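Local coordinates for superantigen-like protein SSL10 (Staphylococcus aureus subsp. aureus, PDB 6LWT) that probably inhibits both classical-pathway complement activation, by binding the Fc region of human IgG, and plasma clotting, by binding prothrombin, at residues Arg20-Lys25 against Lys139-Leu144; Ser110-Lys113 against Ala117-Lys120; Lys120-Tyr125 against Glu146-Tyr151; Ile131-Leu136 against Ser168-Asp173. All coordinates share one frame; numbering follows the deposited sequence.

Contact 1 (Arg20-Lys25 against Lys139-Leu144); sequences RYYTGK and KLRKHL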
loop_
_atom_site.group_PDB
_atom_site.type_symbol
_atom_site.label_atom_id
_atom_site.label_comp_id
_atom_site.label_asym_id
_atom_site.label_seq_id
_atom_site.Cartn_x
_atom_site.Cartn_y
_atom_site.Cartn_z
ATOM N N ARG A 20 -12.433 -5.663 5.769
ATOM C CA ARG A 20 -12.034 -6.955 5.242
ATOM C C ARG A 20 -10.838 -6.820 4.289
ATOM O O ARG A 20 -9.888 -7.582 4.411
ATOM C CB ARG A 20 -13.221 -7.691 4.579
ATOM C CG ARG A 20 -14.352 -8.116 5.532
ATOM C CD ARG A 20 -13.899 -8.776 6.845
ATOM N NE ARG A 20 -13.125 -10.016 6.672
ATOM C CZ ARG A 20 -13.637 -11.244 6.499
ATOM N NH1 ARG A 20 -14.952 -11.466 6.462
ATOM N NH2 ARG A 20 -12.813 -12.276 6.353
ATOM N N TYR A 21 -10.871 -5.839 3.387
ATOM C CA TYR A 21 -9.783 -5.687 2.416
ATOM C C TYR A 21 -8.446 -5.422 3.084
ATOM O O TYR A 21 -7.444 -6.067 2.774
ATOM C CB TYR A 21 -10.090 -4.582 1.413
ATOM C CG TYR A 21 -9.011 -4.427 0.369
ATOM C CD1 TYR A 21 -8.919 -5.314 -0.708
ATOM C CD2 TYR A 21 -8.045 -3.420 0.476
ATOM C CE1 TYR A 21 -7.910 -5.182 -1.662
ATOM C CE2 TYR A 21 -7.033 -3.288 -0.467
ATOM C CZ TYR A 21 -6.985 -4.146 -1.550
ATOM O OH TYR A 21 -5.983 -4.003 -2.490
ATOM N N TYR A 22 -8.453 -4.483 4.029
ATOM C CA TYR A 22 -7.240 -4.021 4.691
ATOM C C TYR A 22 -6.791 -4.879 5.876
ATOM O O TYR A 22 -5.782 -4.569 6.501
ATOM C CB TYR A 22 -7.385 -2.528 5.061
ATOM C CG TYR A 22 -7.224 -1.609 3.868
ATOM C CD1 TYR A 22 -5.966 -1.440 3.281
ATOM C CD2 TYR A 22 -8.312 -0.912 3.313
ATOM C CE1 TYR A 22 -5.793 -0.626 2.184
ATOM C CE2 TYR A 22 -8.154 -0.092 2.199
ATOM C CZ TYR A 22 -6.880 0.053 1.644
ATOM O OH TYR A 22 -6.674 0.877 0.571
ATOM N N THR A 23 -7.504 -5.977 6.163
ATOM C CA THR A 23 -7.006 -7.028 7.071
ATOM C C THR A 23 -6.917 -8.391 6.348
ATOM O O THR A 23 -6.917 -9.434 6.996
ATOM C CB THR A 23 -7.912 -7.173 8.312
ATOM O OG1 THR A 23 -9.258 -7.434 7.897
ATOM C CG2 THR A 23 -7.899 -5.895 9.126
ATOM N N GLY A 24 -6.829 -8.373 5.014
ATOM C CA GLY A 24 -6.839 -9.605 4.197
ATOM C C GLY A 24 -5.467 -10.242 4.052
ATOM O O GLY A 24 -4.542 -9.955 4.825
ATOM N N LYS A 25 -5.342 -11.138 3.074
ATOM C CA LYS A 25 -4.086 -11.850 2.825
ATOM C C LYS A 25 -3.094 -10.933 2.141
ATOM O O LYS A 25 -3.424 -10.332 1.102
ATOM C CB LYS A 25 -4.294 -13.062 1.902
ATOM C CG LYS A 25 -5.220 -14.148 2.430
ATOM C CD LYS A 25 -4.936 -15.501 1.758
ATOM C CE LYS A 25 -3.857 -16.319 2.471
ATOM N NZ LYS A 25 -4.414 -17.391 3.349
ATOM N N LYS A 139 -0.202 -0.776 4.748
ATOM C CA LYS A 139 0.365 -0.950 6.068
ATOM C C LYS A 139 -0.050 0.172 7.027
ATOM O O LYS A 139 -0.244 -0.091 8.208
ATOM C CB LYS A 139 1.873 -1.057 6.013
ATOM C CG LYS A 139 2.327 -2.383 5.448
ATOM C CD LYS A 139 3.833 -2.473 5.465
ATOM C CE LYS A 139 4.263 -3.899 5.195
ATOM N NZ LYS A 139 5.737 -4.007 5.284
ATOM N N LEU A 140 -0.170 1.400 6.519
ATOM C CA LEU A 140 -0.696 2.493 7.338
ATOM C C LEU A 140 -2.143 2.200 7.782
ATOM O O LEU A 140 -2.479 2.387 8.960
ATOM C CB LEU A 140 -0.601 3.837 6.619
ATOM C CG LEU A 140 0.800 4.464 6.599
ATOM C CD1 LEU A 140 0.872 5.635 5.625
ATOM C CD2 LEU A 140 1.194 4.895 8.012
ATOM N N ARG A 141 -2.985 1.708 6.874
ATOM C CA ARG A 141 -4.357 1.406 7.269
ATOM C C ARG A 141 -4.442 0.264 8.257
ATOM O O ARG A 141 -5.199 0.354 9.232
ATOM C CB ARG A 141 -5.273 1.167 6.076
ATOM C CG ARG A 141 -5.360 2.400 5.203
ATOM C CD ARG A 141 -6.565 2.360 4.292
ATOM N NE ARG A 141 -6.358 3.140 3.054
ATOM C CZ ARG A 141 -7.335 3.634 2.297
ATOM N NH1 ARG A 141 -7.020 4.268 1.177
ATOM N NH2 ARG A 141 -8.623 3.482 2.628
ATOM N N LYS A 142 -3.656 -0.780 8.042
ATOM C CA LYS A 142 -3.615 -1.899 8.992
ATOM C C LYS A 142 -3.186 -1.449 10.383
ATOM O O LYS A 142 -3.784 -1.868 11.394
ATOM C CB LYS A 142 -2.701 -3.012 8.496
ATOM C CG LYS A 142 -2.851 -4.316 9.280
ATOM C CD LYS A 142 -1.971 -5.411 8.691
ATOM C CE LYS A 142 -0.523 -5.231 9.119
ATOM N NZ LYS A 142 0.323 -6.423 8.815
ATOM N N HIS A 143 -2.167 -0.592 10.428
ATOM C CA HIS A 143 -1.747 0.079 11.673
ATOM C C HIS A 143 -2.894 0.823 12.356
ATOM O O HIS A 143 -3.108 0.658 13.565
ATOM C CB HIS A 143 -0.563 1.019 11.388
ATOM C CG HIS A 143 -0.022 1.711 12.602
ATOM N ND1 HIS A 143 -0.313 3.025 12.897
ATOM C CD2 HIS A 143 0.781 1.269 13.601
ATOM C CE1 HIS A 143 0.284 3.366 14.022
ATOM N NE2 HIS A 143 0.961 2.322 14.470
ATOM N N LEU A 144 -3.665 1.596 11.589
ATOM C CA LEU A 144 -4.766 2.359 12.149
ATOM C C LEU A 144 -5.925 1.457 12.555
ATOM O O LEU A 144 -6.623 1.757 13.523
ATOM C CB LEU A 144 -5.253 3.414 11.174
ATOM C CG LEU A 144 -4.246 4.493 10.748
ATOM C CD1 LEU A 144 -4.867 5.313 9.639
ATOM C CD2 LEU A 144 -3.823 5.371 11.908
#
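Arg141 lies along one face of the Tyr22 ring, and nearly every part of its side chain has a share in the contact. CB starts it at the ring's near side, 3.9 Å from Tyr22 CD1. From CG to NE the chain is extended, which carries it across the ring toward the hydroxyl. CD sits over the middle of the ring, 3.5 Å from the Tyr22 centroid and 12° off the normal, a CH-pi contact. NE reaches the phenol end, 3.4 Å from Tyr22 CZ. The guanidinium then overlaps the hydroxyl, with its CZ 3.3 Å from Tyr22 OH and its plane only 11° from that of the ring. NH2 stands above Tyr22 CE2, at 3.6 Å. Because the hydroxyl lies over the guanidinium face, its angles to NE and NH1 are poor and no hydrogen bond joins the two groups. Both polar ends instead use Asp137, which takes a salt bridge from Arg141 NE and a hydrogen bond from Tyr22 OH; Leu178 N also bonds that hydroxyl, while Arg141 NH2 meets Tyr151 OH and Ser176 O. Tyr21 CD2, 3.6 Å above the Tyr22 plane, covers the opposite face, so the ring is sandwiched. At the margin, Lys142 CB packs 4.0 Å from Tyr22 O. The contact thus joins the C-terminal part of helix 14-22, in the OB-fold part of the chain, to the long helix 133-148 of the beta-grasp part, whose Leu144 touches Ile109 of strand 106-110.

Contact 2 (Ser110-Lys113 against Ala117-Lys120); sequences SKEK and AFVK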
loop_
_atom_site.group_PDB
_atom_site.type_symbol
_atom_site.label_atom_id
_atom_site.label_comp_id
_atom_site.label_asym_id
_atom_site.label_seq_id
_atom_site.Cartn_x
_atom_site.Cartn_y
_atom_site.Cartn_z
ATOM N N SER A 110 -4.565 12.630 14.697
ATOM C CA SER A 110 -5.602 13.430 15.320
ATOM C C SER A 110 -6.882 12.594 15.273
ATOM O O SER A 110 -7.366 12.264 14.180
ATOM C CB SER A 110 -5.791 14.722 14.566
ATOM O OG SER A 110 -7.005 15.327 14.984
ATOM N N LYS A 111 -7.404 12.224 16.445
ATOM C CA LYS A 111 -8.557 11.328 16.520
ATOM C C LYS A 111 -9.592 11.697 17.589
ATOM O O LYS A 111 -10.319 10.818 18.033
ATOM C CB LYS A 111 -8.076 9.891 16.731
ATOM C CG LYS A 111 -7.244 9.679 17.989
ATOM C CD LYS A 111 -7.152 8.210 18.364
ATOM C CE LYS A 111 -6.077 7.961 19.407
ATOM N NZ LYS A 111 -6.467 8.438 20.763
ATOM N N GLU A 112 -9.660 12.966 17.996
ATOM C CA GLU A 112 -10.698 13.428 18.923
ATOM C C GLU A 112 -11.964 13.819 18.155
ATOM O O GLU A 112 -11.890 14.421 17.085
ATOM C CB GLU A 112 -10.223 14.631 19.741
ATOM C CG GLU A 112 -8.856 14.489 20.397
ATOM C CD GLU A 112 -8.675 13.210 21.170
ATOM O OE1 GLU A 112 -7.634 12.573 21.012
ATOM O OE2 GLU A 112 -9.575 12.820 21.937
ATOM N N LYS A 113 -13.129 13.472 18.696
ATOM C CA LYS A 113 -14.393 13.987 18.144
ATOM C C LYS A 113 -14.463 15.518 18.310
ATOM O O LYS A 113 -14.056 16.066 19.337
ATOM C CB LYS A 113 -15.600 13.341 18.818
ATOM C CG LYS A 113 -15.779 11.862 18.531
ATOM C CD LYS A 113 -17.123 11.348 19.049
ATOM C CE LYS A 113 -17.774 10.346 18.096
ATOM N NZ LYS A 113 -17.076 9.027 18.030
ATOM N N ALA A 117 -7.974 19.719 19.227
ATOM C CA ALA A 117 -6.812 19.595 18.353
ATOM C C ALA A 117 -5.686 18.741 18.938
ATOM O O ALA A 117 -4.568 18.796 18.423
ATOM C CB ALA A 117 -6.274 20.981 17.989
ATOM N N PHE A 118 -5.956 17.956 19.983
ATOM C CA PHE A 118 -4.932 17.086 20.559
ATOM C C PHE A 118 -4.347 16.138 19.487
ATOM O O PHE A 118 -5.091 15.512 18.739
ATOM C CB PHE A 118 -5.512 16.266 21.709
ATOM C CG PHE A 118 -4.523 15.364 22.352
ATOM C CD1 PHE A 118 -3.677 15.843 23.339
ATOM C CD2 PHE A 118 -4.402 14.040 21.954
ATOM C CE1 PHE A 118 -2.740 15.010 23.932
ATOM C CE2 PHE A 118 -3.451 13.211 22.538
ATOM C CZ PHE A 118 -2.626 13.698 23.530
ATOM N N VAL A 119 -3.024 16.066 19.408
ATOM C CA VAL A 119 -2.341 15.225 18.432
ATOM C C VAL A 119 -1.177 14.519 19.127
ATOM O O VAL A 119 -0.509 15.117 19.976
ATOM C CB VAL A 119 -1.815 16.046 17.226
ATOM C CG1 VAL A 119 -0.887 15.230 16.332
ATOM C CG2 VAL A 119 -2.953 16.626 16.395
ATOM N N LYS A 120 -0.929 13.262 18.762
ATOM C CA LYS A 120 0.270 12.556 19.203
ATOM C C LYS A 120 1.052 12.140 17.962
ATOM O O LYS A 120 0.466 11.582 17.017
ATOM C CB LYS A 120 -0.111 11.339 20.048
ATOM C CG LYS A 120 1.074 10.570 20.597
ATOM C CD LYS A 120 0.675 9.337 21.417
ATOM C CE LYS A 120 1.936 8.650 21.952
ATOM N NZ LYS A 120 1.659 7.432 22.754
HETATM O O HOH W 1 -7.448 15.804 17.593
HETATM O O HOH W 2 -5.925 12.867 18.863
#
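Glu112 doubles back at chi2 (-50°) and Phe118 holds its ring trans to the backbone N (chi1 -180°), and these two turns bring the carboxylate against the ring, obliquely. Glu112 OE1 ends 3.7 Å from Phe118 CD2, with the carboxylate and ring planes at 84° to one another. The stems touch as well, Glu112 CG standing 4.0 Å from Phe118 CB. On the strand side of the loop the only side-chain contact across the segments is apolar, between Ser110 CB and Val119 CG2, 3.9 Å apart. Residues 111-119 link strands 106-110 and 120-123, antiparallel neighbours in the beta-grasp sheet; Lys120 still makes a backbone hydrogen bond with Ile109, but between 110-113 and 117-120 no direct hydrogen bond forms, and water joins them. One water accepts from Ser110 OG at 2.7 Å and donates to Phe118 O at 2.6 Å. A second accepts from Lys111 N at 2.9 Å and donates both to Glu112 OE1, 2.8 Å away, and to Phe118 O, also at 2.8 Å. The carbonyl of Phe118 is therefore gripped by two waters, and the second of them ties backbone and carboxylate of the 110-113 segment to it, which would help hold the bent Glu112 chain in place. Phe118 N is bonded in turn by Asp116 OD1, within the same loop.

Contact 3 (Lys120-Tyr125 against Glu146-Tyr151); sequences KGYPYY and EKYGLY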
loop_
_atom_site.group_PDB
_atom_site.type_symbol
_atom_site.label_atom_id
_atom_site.label_comp_id
_atom_site.label_asym_id
_atom_site.label_seq_id
_atom_site.Cartn_x
_atom_site.Cartn_y
_atom_site.Cartn_z
ATOM N N LYS A 120 -0.929 13.262 18.762
ATOM C CA LYS A 120 0.270 12.556 19.203
ATOM C C LYS A 120 1.052 12.140 17.962
ATOM O O LYS A 120 0.466 11.582 17.017
ATOM C CB LYS A 120 -0.111 11.339 20.048
ATOM C CG LYS A 120 1.074 10.570 20.597
ATOM C CD LYS A 120 0.675 9.337 21.417
ATOM C CE LYS A 120 1.936 8.650 21.952
ATOM N NZ LYS A 120 1.659 7.432 22.754
ATOM N N GLY A 121 2.356 12.431 17.965
ATOM C CA GLY A 121 3.255 12.038 16.894
ATOM C C GLY A 121 4.273 11.030 17.381
ATOM O O GLY A 121 4.777 11.149 18.501
ATOM N N TYR A 122 4.615 10.068 16.536
ATOM C CA TYR A 122 5.631 9.066 16.870
ATOM C C TYR A 122 6.261 8.498 15.595
ATOM O O TYR A 122 5.662 8.593 14.513
ATOM C CB TYR A 122 5.031 7.960 17.747
ATOM C CG TYR A 122 3.791 7.334 17.185
ATOM C CD1 TYR A 122 3.866 6.214 16.331
ATOM C CD2 TYR A 122 2.540 7.856 17.484
ATOM C CE1 TYR A 122 2.710 5.639 15.799
ATOM C CE2 TYR A 122 1.384 7.296 16.961
ATOM C CZ TYR A 122 1.467 6.198 16.119
ATOM O OH TYR A 122 0.277 5.690 15.626
ATOM N N PRO A 123 7.486 7.936 15.700
ATOM C CA PRO A 123 8.110 7.391 14.509
ATOM C C PRO A 123 7.390 6.170 13.935
ATOM O O PRO A 123 6.882 5.326 14.671
ATOM C CB PRO A 123 9.533 7.012 14.974
ATOM C CG PRO A 123 9.763 7.767 16.223
ATOM C CD PRO A 123 8.418 7.959 16.842
ATOM N N TYR A 124 7.346 6.128 12.611
ATOM C CA TYR A 124 6.754 5.035 11.853
ATOM C C TYR A 124 7.862 4.508 10.966
ATOM O O TYR A 124 8.391 5.253 10.154
ATOM C CB TYR A 124 5.595 5.530 10.993
ATOM C CG TYR A 124 5.002 4.417 10.185
ATOM C CD1 TYR A 124 4.133 3.499 10.769
ATOM C CD2 TYR A 124 5.382 4.225 8.849
ATOM C CE1 TYR A 124 3.612 2.436 10.034
ATOM C CE2 TYR A 124 4.884 3.164 8.111
ATOM C CZ TYR A 124 3.993 2.278 8.700
ATOM O OH TYR A 124 3.498 1.225 7.951
ATOM N N TYR A 125 8.236 3.242 11.154
ATOM C CA TYR A 125 9.451 2.710 10.557
ATOM C C TYR A 125 9.178 2.053 9.210
ATOM O O TYR A 125 8.178 1.357 9.042
ATOM C CB TYR A 125 10.142 1.728 11.523
ATOM C CG TYR A 125 10.544 2.394 12.811
ATOM C CD1 TYR A 125 11.665 3.219 12.867
ATOM C CD2 TYR A 125 9.785 2.230 13.970
ATOM C CE1 TYR A 125 12.026 3.854 14.048
ATOM C CE2 TYR A 125 10.135 2.860 15.156
ATOM C CZ TYR A 125 11.255 3.668 15.188
ATOM O OH TYR A 125 11.593 4.307 16.350
ATOM N N GLU A 146 -5.581 -1.777 13.624
ATOM C CA GLU A 146 -5.115 -2.473 14.812
ATOM C C GLU A 146 -4.967 -1.563 16.025
ATOM O O GLU A 146 -5.317 -1.964 17.127
ATOM C CB GLU A 146 -3.785 -3.193 14.557
ATOM C CG GLU A 146 -3.915 -4.333 13.563
ATOM C CD GLU A 146 -2.585 -4.946 13.162
ATOM O OE1 GLU A 146 -1.528 -4.574 13.722
ATOM O OE2 GLU A 146 -2.605 -5.829 12.288
ATOM N N LYS A 147 -4.433 -0.359 15.839
ATOM C CA LYS A 147 -4.177 0.534 16.990
ATOM C C LYS A 147 -5.371 1.357 17.426
ATOM O O LYS A 147 -5.587 1.551 18.623
ATOM C CB LYS A 147 -2.984 1.472 16.733
ATOM C CG LYS A 147 -1.789 1.229 17.638
ATOM C CD LYS A 147 -1.042 2.526 17.895
ATOM C CE LYS A 147 0.283 2.253 18.590
ATOM N NZ LYS A 147 0.950 3.528 18.976
ATOM N N TYR A 148 -6.134 1.870 16.470
ATOM C CA TYR A 148 -7.190 2.847 16.760
ATOM C C TYR A 148 -8.596 2.405 16.370
ATOM O O TYR A 148 -9.562 3.174 16.543
ATOM C CB TYR A 148 -6.850 4.189 16.094
ATOM C CG TYR A 148 -5.463 4.690 16.432
ATOM C CD1 TYR A 148 -5.131 5.033 17.738
ATOM C CD2 TYR A 148 -4.470 4.817 15.454
ATOM C CE1 TYR A 148 -3.853 5.484 18.066
ATOM C CE2 TYR A 148 -3.190 5.270 15.776
ATOM C CZ TYR A 148 -2.890 5.610 17.090
ATOM O OH TYR A 148 -1.634 6.058 17.442
ATOM N N GLY A 149 -8.717 1.198 15.825
ATOM C CA GLY A 149 -10.030 0.647 15.467
ATOM C C GLY A 149 -10.617 1.174 14.181
ATOM O O GLY A 149 -11.842 1.076 13.980
ATOM N N LEU A 150 -9.779 1.714 13.276
ATOM C CA LEU A 150 -10.296 2.198 11.999
ATOM C C LEU A 150 -11.121 1.097 11.333
ATOM O O LEU A 150 -10.667 -0.038 11.271
ATOM C CB LEU A 150 -9.167 2.596 11.054
ATOM C CG LEU A 150 -9.552 3.048 9.647
ATOM C CD1 LEU A 150 -10.248 4.392 9.649
ATOM C CD2 LEU A 150 -8.283 3.112 8.796
ATOM N N TYR A 151 -12.308 1.464 10.849
ATOM C CA TYR A 151 -13.282 0.550 10.199
ATOM C C TYR A 151 -13.889 -0.529 11.121
ATOM O O TYR A 151 -14.720 -1.318 10.672
ATOM C CB TYR A 151 -12.684 -0.173 8.983
ATOM C CG TYR A 151 -11.942 0.666 7.965
ATOM C CD1 TYR A 151 -12.434 1.892 7.553
ATOM C CD2 TYR A 151 -10.774 0.187 7.364
ATOM C CE1 TYR A 151 -11.772 2.641 6.588
ATOM C CE2 TYR A 151 -10.105 0.927 6.388
ATOM C CZ TYR A 151 -10.617 2.153 6.005
ATOM O OH TYR A 151 -9.994 2.913 5.048
#
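Strand 120-123, at one edge of the beta-grasp sheet, meets the last turn of helix 133-148 where Tyr122 approaches Lys147 and Tyr148. Tyr122 takes chi1 53°, with CG between the backbone N and the carbonyl carbon, and points its phenol at the helix. The two hydroxyls, Tyr122 OH and Tyr148 OH, are hydrogen-bonded at 2.7 Å, and either may be the donor; the placing of Tyr122 OH is somewhat less certain. Each oxygen lies at the edge of the other ring, near its plane, and Tyr148 OH also comes within 3.3 Å of Tyr122 CE2. Lys147 adds a cation-pi contact: its NZ stands over a face of the Tyr122 ring, 4.3 Å from the centroid and 25° off the normal. Its CB meanwhile sits 3.8 Å above the Tyr148 ring plane, over its centre. Lys120 NZ, 5.5 Å from Lys147 NZ, brings a second positive charge near. Directly afterwards, Gly149 breaks the helix with positive phi (79°). Strand 106-110 pairs with 120-123, and its Ile109 touches both Tyr122 and Tyr148, so the helix end packs over this edge of the sheet.

Contact 4 (Ile131-Leu136 against Ser168-Asp173); sequences ITLKEL and SFYNLD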
loop_
_atom_site.group_PDB
_atom_site.type_symbol
_atom_site.label_atom_id
_atom_site.label_comp_id
_atom_site.label_asym_id
_atom_site.label_seq_id
_atom_site.Cartn_x
_atom_site.Cartn_y
_atom_site.Cartn_z
ATOM N N ILE A 131 9.384 2.112 -1.507
ATOM C CA ILE A 131 8.120 1.543 -1.082
ATOM C C ILE A 131 7.055 2.043 -2.038
ATOM O O ILE A 131 7.014 3.245 -2.349
ATOM C CB ILE A 131 7.800 1.883 0.400
ATOM C CG1 ILE A 131 6.598 1.077 0.886
ATOM C CG2 ILE A 131 7.566 3.385 0.633
ATOM C CD1 ILE A 131 6.397 1.110 2.385
ATOM N N THR A 132 6.222 1.133 -2.552
ATOM C CA THR A 132 5.083 1.574 -3.340
ATOM C C THR A 132 4.081 2.314 -2.466
ATOM O O THR A 132 3.931 2.031 -1.261
ATOM C CB THR A 132 4.369 0.416 -4.081
ATOM O OG1 THR A 132 3.942 -0.592 -3.145
ATOM C CG2 THR A 132 5.324 -0.189 -5.121
ATOM N N LEU A 133 3.361 3.238 -3.084
ATOM C CA LEU A 133 2.185 3.820 -2.430
ATOM C C LEU A 133 1.192 2.757 -1.995
ATOM O O LEU A 133 0.574 2.894 -0.942
ATOM C CB LEU A 133 1.527 4.894 -3.301
ATOM C CG LEU A 133 0.305 5.593 -2.677
ATOM C CD1 LEU A 133 0.654 6.399 -1.431
ATOM C CD2 LEU A 133 -0.364 6.494 -3.690
ATOM N N LYS A 134 1.063 1.677 -2.772
ATOM C CA LYS A 134 0.242 0.537 -2.389
ATOM C C LYS A 134 0.595 -0.039 -1.010
ATOM O O LYS A 134 -0.283 -0.238 -0.162
ATOM C CB LYS A 134 0.407 -0.567 -3.434
ATOM C CG LYS A 134 -0.378 -1.812 -3.126
ATOM C CD LYS A 134 0.110 -2.987 -3.963
ATOM C CE LYS A 134 -0.800 -4.173 -3.786
ATOM N NZ LYS A 134 -2.182 -3.900 -4.240
ATOM N N GLU A 135 1.881 -0.333 -0.812
ATOM C CA GLU A 135 2.342 -0.954 0.434
ATOM C C GLU A 135 2.227 0.018 1.604
ATOM O O GLU A 135 1.830 -0.372 2.707
ATOM C CB GLU A 135 3.795 -1.431 0.290
ATOM C CG GLU A 135 4.303 -2.156 1.524
ATOM C CD GLU A 135 5.711 -2.723 1.399
ATOM O OE1 GLU A 135 6.219 -2.918 0.275
ATOM O OE2 GLU A 135 6.306 -3.004 2.458
ATOM N N LEU A 136 2.562 1.280 1.357
ATOM C CA LEU A 136 2.481 2.298 2.397
ATOM C C LEU A 136 1.026 2.524 2.808
ATOM O O LEU A 136 0.701 2.501 3.991
ATOM C CB LEU A 136 3.146 3.596 1.945
ATOM C CG LEU A 136 3.338 4.662 3.035
ATOM C CD1 LEU A 136 3.953 4.108 4.314
ATOM C CD2 LEU A 136 4.184 5.781 2.465
ATOM N N SER A 168 6.248 17.527 -2.122
ATOM C CA SER A 168 5.306 16.579 -2.740
ATOM C C SER A 168 4.482 15.879 -1.660
ATOM O O SER A 168 4.881 15.810 -0.497
ATOM C CB SER A 168 6.037 15.524 -3.560
ATOM O OG SER A 168 6.862 16.095 -4.556
ATOM N N PHE A 169 3.308 15.378 -2.029
ATOM C CA PHE A 169 2.494 14.684 -1.071
ATOM C C PHE A 169 1.464 13.810 -1.746
ATOM O O PHE A 169 1.152 13.971 -2.947
ATOM C CB PHE A 169 1.828 15.635 -0.057
ATOM C CG PHE A 169 0.767 16.532 -0.642
ATOM C CD1 PHE A 169 -0.565 16.116 -0.690
ATOM C CD2 PHE A 169 1.088 17.797 -1.122
ATOM C CE1 PHE A 169 -1.552 16.945 -1.208
ATOM C CE2 PHE A 169 0.101 18.641 -1.620
ATOM C CZ PHE A 169 -1.218 18.200 -1.699
ATOM N N TYR A 170 0.947 12.890 -0.943
ATOM C CA TYR A 170 -0.171 12.040 -1.337
ATOM C C TYR A 170 -1.213 12.168 -0.235
ATOM O O TYR A 170 -0.920 11.857 0.922
ATOM C CB TYR A 170 0.265 10.571 -1.455
ATOM C CG TYR A 170 1.427 10.339 -2.401
ATOM C CD1 TYR A 170 2.737 10.411 -1.933
ATOM C CD2 TYR A 170 1.228 10.122 -3.768
ATOM C CE1 TYR A 170 3.824 10.240 -2.802
ATOM C CE2 TYR A 170 2.306 9.943 -4.632
ATOM C CZ TYR A 170 3.603 10.004 -4.141
ATOM O OH TYR A 170 4.705 9.834 -4.955
ATOM N N ASN A 171 -2.432 12.589 -0.583
ATOM C CA ASN A 171 -3.505 12.629 0.392
ATOM C C ASN A 171 -4.452 11.460 0.113
ATOM O O ASN A 171 -5.081 11.414 -0.948
ATOM C CB ASN A 171 -4.215 13.975 0.344
ATOM C CG ASN A 171 -5.262 14.099 1.422
ATOM O OD1 ASN A 171 -4.936 14.123 2.605
ATOM N ND2 ASN A 171 -6.540 14.113 1.021
ATOM N N LEU A 172 -4.512 10.522 1.050
ATOM C CA LEU A 172 -5.337 9.314 0.934
ATOM C C LEU A 172 -6.660 9.468 1.655
ATOM O O LEU A 172 -6.710 9.961 2.791
ATOM C CB LEU A 172 -4.610 8.121 1.527
ATOM C CG LEU A 172 -3.216 7.863 0.981
ATOM C CD1 LEU A 172 -2.503 6.820 1.817
ATOM C CD2 LEU A 172 -3.307 7.408 -0.455
ATOM N N ASP A 173 -7.734 9.058 0.983
ATOM C CA ASP A 173 -9.070 9.116 1.553
ATOM C C ASP A 173 -9.413 7.755 2.172
ATOM O O ASP A 173 -9.566 6.761 1.468
ATOM C CB ASP A 173 -10.065 9.474 0.453
ATOM C CG ASP A 173 -11.471 9.759 0.982
ATOM O OD1 ASP A 173 -11.763 9.575 2.199
ATOM O OD2 ASP A 173 -12.289 10.179 0.132
#
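The turn that presents Leu133 to Tyr170 and Leu172 begins with a 3.0 Å backbone bond from Leu136 N to Thr132 O. Thr132 is the N-cap of helix 133-148, and its OG1 accepts a second bond from Glu135 N at 3.1 Å, with an N-H...O angle of 156°. Two amides of the first turn are thus held by one residue, and Leu133, next in line, is set facing the sheet. Its CG stands trans to the backbone N (chi1 -178°), which sends both methyls across to strand 169-173. CD2 rests 4.0 Å from Tyr170 CD2, approaching the ring obliquely, while CD1 lies 4.1 Å from Tyr170 CG. The same CD1 reaches Leu172 CD2 at 4.2 Å, so the isobutyl group is shared between two residues on one side of the strand. This is the helix-on-sheet packing of the beta-grasp fold: the helix lies across the mixed sheet, and 169-173 is an outermost strand of it. The alpha carbons of Leu133 and Tyr170 are 8.6 Å apart, a gap that the side chains alone bridge, by apolar contact without any hydrogen bond. Ile187 of the small sheet 130-132/186-188 touches both Leu133 and Tyr170, and the Tyr170 hydroxyl is bonded to Glu185. On another side of the turn Glu135 forms salt bridges with Lys128 and Lys139.

How the contacts relate
Helix 133-148 runs through contacts 1, 3 and 4: its start packs on the sheet in contact 4, its middle meets helix 14-22 in contact 1, and its end reaches the edge strand in contact 3. Contacts 1 and 4 are buried, yet one lays an arginine chain over a tyrosine face by CH-pi contact, its polar ends satisfied by neighbours, whereas the other is purely apolar. Contacts 2 and 3 lie at the surface, share Lys120, and rely on water or hydroxyls and a lysine charge. Contacts 3 and 4 concern the two outermost strands of the same sheet. Contact 1 alone joins the OB-fold and beta-grasp domains.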